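Local coordinates for UDP-glucose 4-epimerase (Brucella ovis, PDB 4WOK), which probably interconverts UDP-glucose and UDP-galactose by inverting the configuration at C4 of the sugar, using a bound NAD cofactor, at residues V133-E141 against A298-A306. The protein carries 2 engineered substitutions. Numbering follows the deposited sequence.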
loop_
_atom_site.group_PDB
_atom_site.type_symbol
_atom_site.label_atom_id
_atom_site.label_comp_id
_atom_site.label_asym_id
_atom_site.label_seq_id
_atom_site.Cartn_x
_atom_site.Cartn_y
_atom_site.Cartn_z
ATOM N N VAL A 133 -4.787 17.069 5.409
ATOM C CA VAL A 133 -3.811 17.860 6.159
ATOM C C VAL A 133 -4.060 17.718 7.661
ATOM O O VAL A 133 -5.149 18.022 8.142
ATOM C CB VAL A 133 -3.858 19.351 5.764
ATOM N N PRO A 134 -3.045 17.247 8.404
ATOM C CA PRO A 134 -3.168 16.946 9.834
ATOM C C PRO A 134 -2.917 18.149 10.728
ATOM O O PRO A 134 -2.460 19.188 10.256
ATOM C CB PRO A 134 -2.084 15.893 10.050
ATOM C CG PRO A 134 -1.012 16.311 9.110
ATOM C CD PRO A 134 -1.709 16.895 7.894
ATOM N N SER A 135 -3.198 17.986 12.016
ATOM C CA SER A 135 -3.014 19.051 12.991
ATOM C C SER A 135 -1.707 18.886 13.755
ATOM O O SER A 135 -1.079 19.870 14.145
ATOM C CB SER A 135 -4.188 19.083 13.965
ATOM O OG SER A 135 -5.409 19.263 13.265
ATOM N N ARG A 136 -1.299 17.641 13.969
ATOM C CA ARG A 136 -0.055 17.371 14.678
ATOM C C ARG A 136 0.740 16.263 14.000
ATOM O O ARG A 136 0.183 15.424 13.293
ATOM C CB ARG A 136 -0.339 16.997 16.136
ATOM N N LEU A 137 2.048 16.265 14.225
ATOM C CA LEU A 137 2.919 15.235 13.685
ATOM C C LEU A 137 3.663 14.527 14.809
ATOM O O LEU A 137 4.160 15.178 15.727
ATOM C CB LEU A 137 3.906 15.835 12.684
ATOM C CG LEU A 137 3.298 16.313 11.366
ATOM C CD1 LEU A 137 4.232 17.291 10.681
ATOM C CD2 LEU A 137 2.996 15.126 10.453
ATOM N N PRO A 138 3.749 13.188 14.741
ATOM C CA PRO A 138 3.226 12.338 13.664
ATOM C C PRO A 138 1.709 12.175 13.722
ATOM O O PRO A 138 1.085 12.554 14.713
ATOM C CB PRO A 138 3.930 11.002 13.906
ATOM C CG PRO A 138 4.213 10.992 15.373
ATOM C CD PRO A 138 4.456 12.409 15.772
ATOM N N ILE A 139 1.126 11.620 12.664
ATOM C CA ILE A 139 -0.327 11.540 12.552
ATOM C C ILE A 139 -0.879 10.315 13.273
ATOM O O ILE A 139 -0.623 9.184 12.866
ATOM C CB ILE A 139 -0.769 11.498 11.075
ATOM C CG1 ILE A 139 -0.110 12.639 10.287
ATOM C CG2 ILE A 139 -2.287 11.543 10.972
ATOM C CD1 ILE A 139 -0.402 12.592 8.799
ATOM N N GLY A 140 -1.630 10.542 14.348
ATOM C CA GLY A 140 -2.251 9.457 15.085
ATOM C C GLY A 140 -3.582 9.089 14.457
ATOM O O GLY A 140 -4.123 9.851 13.661
ATOM N N GLU A 141 -4.120 7.928 14.811
ATOM C CA GLU A 141 -5.376 7.468 14.224
ATOM C C GLU A 141 -6.553 8.323 14.682
ATOM O O GLU A 141 -7.626 8.289 14.080
ATOM C CB GLU A 141 -5.629 5.999 14.566
ATOM C CG GLU A 141 -4.670 5.023 13.907
ATOM C CD GLU A 141 -3.374 4.847 14.671
ATOM O OE1 GLU A 141 -3.161 5.556 15.679
ATOM O OE2 GLU A 141 -2.562 3.989 14.268
ATOM N N ALA A 298 5.982 18.217 5.728
ATOM C CA ALA A 298 6.235 16.914 6.322
ATOM C C ALA A 298 4.944 16.166 6.598
ATOM O O ALA A 298 3.985 16.722 7.135
ATOM C CB ALA A 298 7.049 17.060 7.608
ATOM N N LEU A 299 4.934 14.899 6.203
ATOM C CA LEU A 299 3.825 13.998 6.493
ATOM C C LEU A 299 4.373 12.627 6.861
ATOM O O LEU A 299 5.108 12.017 6.085
ATOM C CB LEU A 299 2.887 13.877 5.291
ATOM C CG LEU A 299 2.145 15.114 4.787
ATOM C CD1 LEU A 299 1.442 14.796 3.471
ATOM C CD2 LEU A 299 1.150 15.602 5.825
ATOM N N TYR A 300 4.026 12.143 8.045
ATOM C CA TYR A 300 4.378 10.788 8.434
ATOM C C TYR A 300 3.475 10.336 9.575
ATOM O O TYR A 300 2.935 11.152 10.325
ATOM C CB TYR A 300 5.859 10.679 8.818
ATOM C CG TYR A 300 6.320 11.672 9.860
ATOM C CD1 TYR A 300 6.672 12.969 9.504
ATOM C CD2 TYR A 300 6.416 11.309 11.200
ATOM C CE1 TYR A 300 7.094 13.881 10.453
ATOM C CE2 TYR A 300 6.837 12.216 12.157
ATOM C CZ TYR A 300 7.178 13.498 11.776
ATOM O OH TYR A 300 7.601 14.400 12.723
ATOM N N ALA A 301 3.315 9.023 9.689
ATOM C CA ALA A 301 2.318 8.434 10.568
ATOM C C ALA A 301 2.884 8.006 11.916
ATOM O O ALA A 301 4.055 7.649 12.025
ATOM C CB ALA A 301 1.672 7.242 9.878
ATOM N N ASP A 302 2.027 8.031 12.931
ATOM C CA ASP A 302 2.345 7.521 14.256
ATOM C C ASP A 302 2.055 6.017 14.309
ATOM O O ASP A 302 0.904 5.603 14.179
ATOM C CB ASP A 302 1.527 8.267 15.313
ATOM C CG ASP A 302 1.990 7.986 16.729
ATOM O OD1 ASP A 302 2.814 7.067 16.929
ATOM O OD2 ASP A 302 1.517 8.690 17.646
ATOM N N PRO A 303 3.101 5.196 14.495
ATOM C CA PRO A 303 2.967 3.737 14.437
ATOM C C PRO A 303 2.701 3.061 15.786
ATOM O O PRO A 303 2.758 1.830 15.858
ATOM C CB PRO A 303 4.327 3.306 13.900
ATOM C CG PRO A 303 5.270 4.288 14.542
ATOM C CD PRO A 303 4.510 5.603 14.647
ATOM N N ALA A 304 2.426 3.843 16.826
ATOM C CA ALA A 304 2.316 3.295 18.180
ATOM C C ALA A 304 1.132 2.343 18.348
ATOM O O ALA A 304 1.266 1.311 18.994
ATOM C CB ALA A 304 2.226 4.423 19.197
ATOM N N LEU A 305 -0.015 2.681 17.762
ATOM C CA LEU A 305 -1.209 1.861 17.936
ATOM C C LEU A 305 -1.038 0.474 17.320
ATOM O O LEU A 305 -1.454 -0.524 17.902
ATOM C CB LEU A 305 -2.436 2.546 17.341
ATOM C CG LEU A 305 -3.747 1.849 17.713
ATOM C CD1 LEU A 305 -3.919 1.787 19.244
ATOM C CD2 LEU A 305 -4.955 2.515 17.043
ATOM N N ALA A 306 -0.423 0.412 16.145
ATOM C CA ALA A 306 -0.127 -0.866 15.510
ATOM C C ALA A 306 0.808 -1.717 16.373
ATOM O O ALA A 306 0.655 -2.936 16.441
ATOM C CB ALA A 306 0.483 -0.645 14.129
HETATM O O HOH W 1 -0.090 2.523 14.415
HETATM O O HOH W 2 -0.320 4.979 16.486
#
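Ile139 and Ala301 form a single parallel beta bridge, a compact example of two loops joined by backbone bonds and then flanked by side-chain contacts. Ile139 N gives its hydrogen to Tyr300 O at 3.0 Å, in the carbonyl plane, while Asp302 N returns a bond to Ile139 O at 2.9 Å, approaching from above that carbonyl's plane. On the Leu137 side of the bridge, apolar groups gather about Tyr300. The peptide bond before Pro138 is cis, and CB of this proline meets Tyr300 CE2 obliquely at 3.6 Å. Leu137 holds its CD2 over the rim of one ring face, and its CD1 lies 3.6 Å from Ala298 O. Farther along, Pro134 CD touches Leu299 CD2 at 3.8 Å, these two side chains crossing at about a right angle.

Glu141 closes the other end. A bend at its second torsion (chi2 84°) lays the carboxylate beside Leu305, with OE2 3.4 Å from Leu305 CB. Water joins the same carboxylate to the first turn of helix 304-310: one molecule links OE2 with Ala306 N, a second links OE1 with both Leu305 N and Asp302 O. Just before this turn Asp302 makes an Asx turn, its OD1 accepting from Ala304 N at 3.2 Å from above the carboxylate plane, and Pro303 takes the N-cap position.

In the next shell, Asn260 N, on strand 257-260, bonds Glu141 OE2, and Asp232 OD2 accepts from Ala301 N. The contact thereby ties the loop after strand 121-125 of the Rossmann-type sheet to the chain leading into helix 304-310. The Asn260 amide, the waters and the helix start would probably favour the two negative charges and partly offset the mutual repulsion of these carboxylates, Glu141 OE1 and Asp302 OD2 lying 6.0 Å apart.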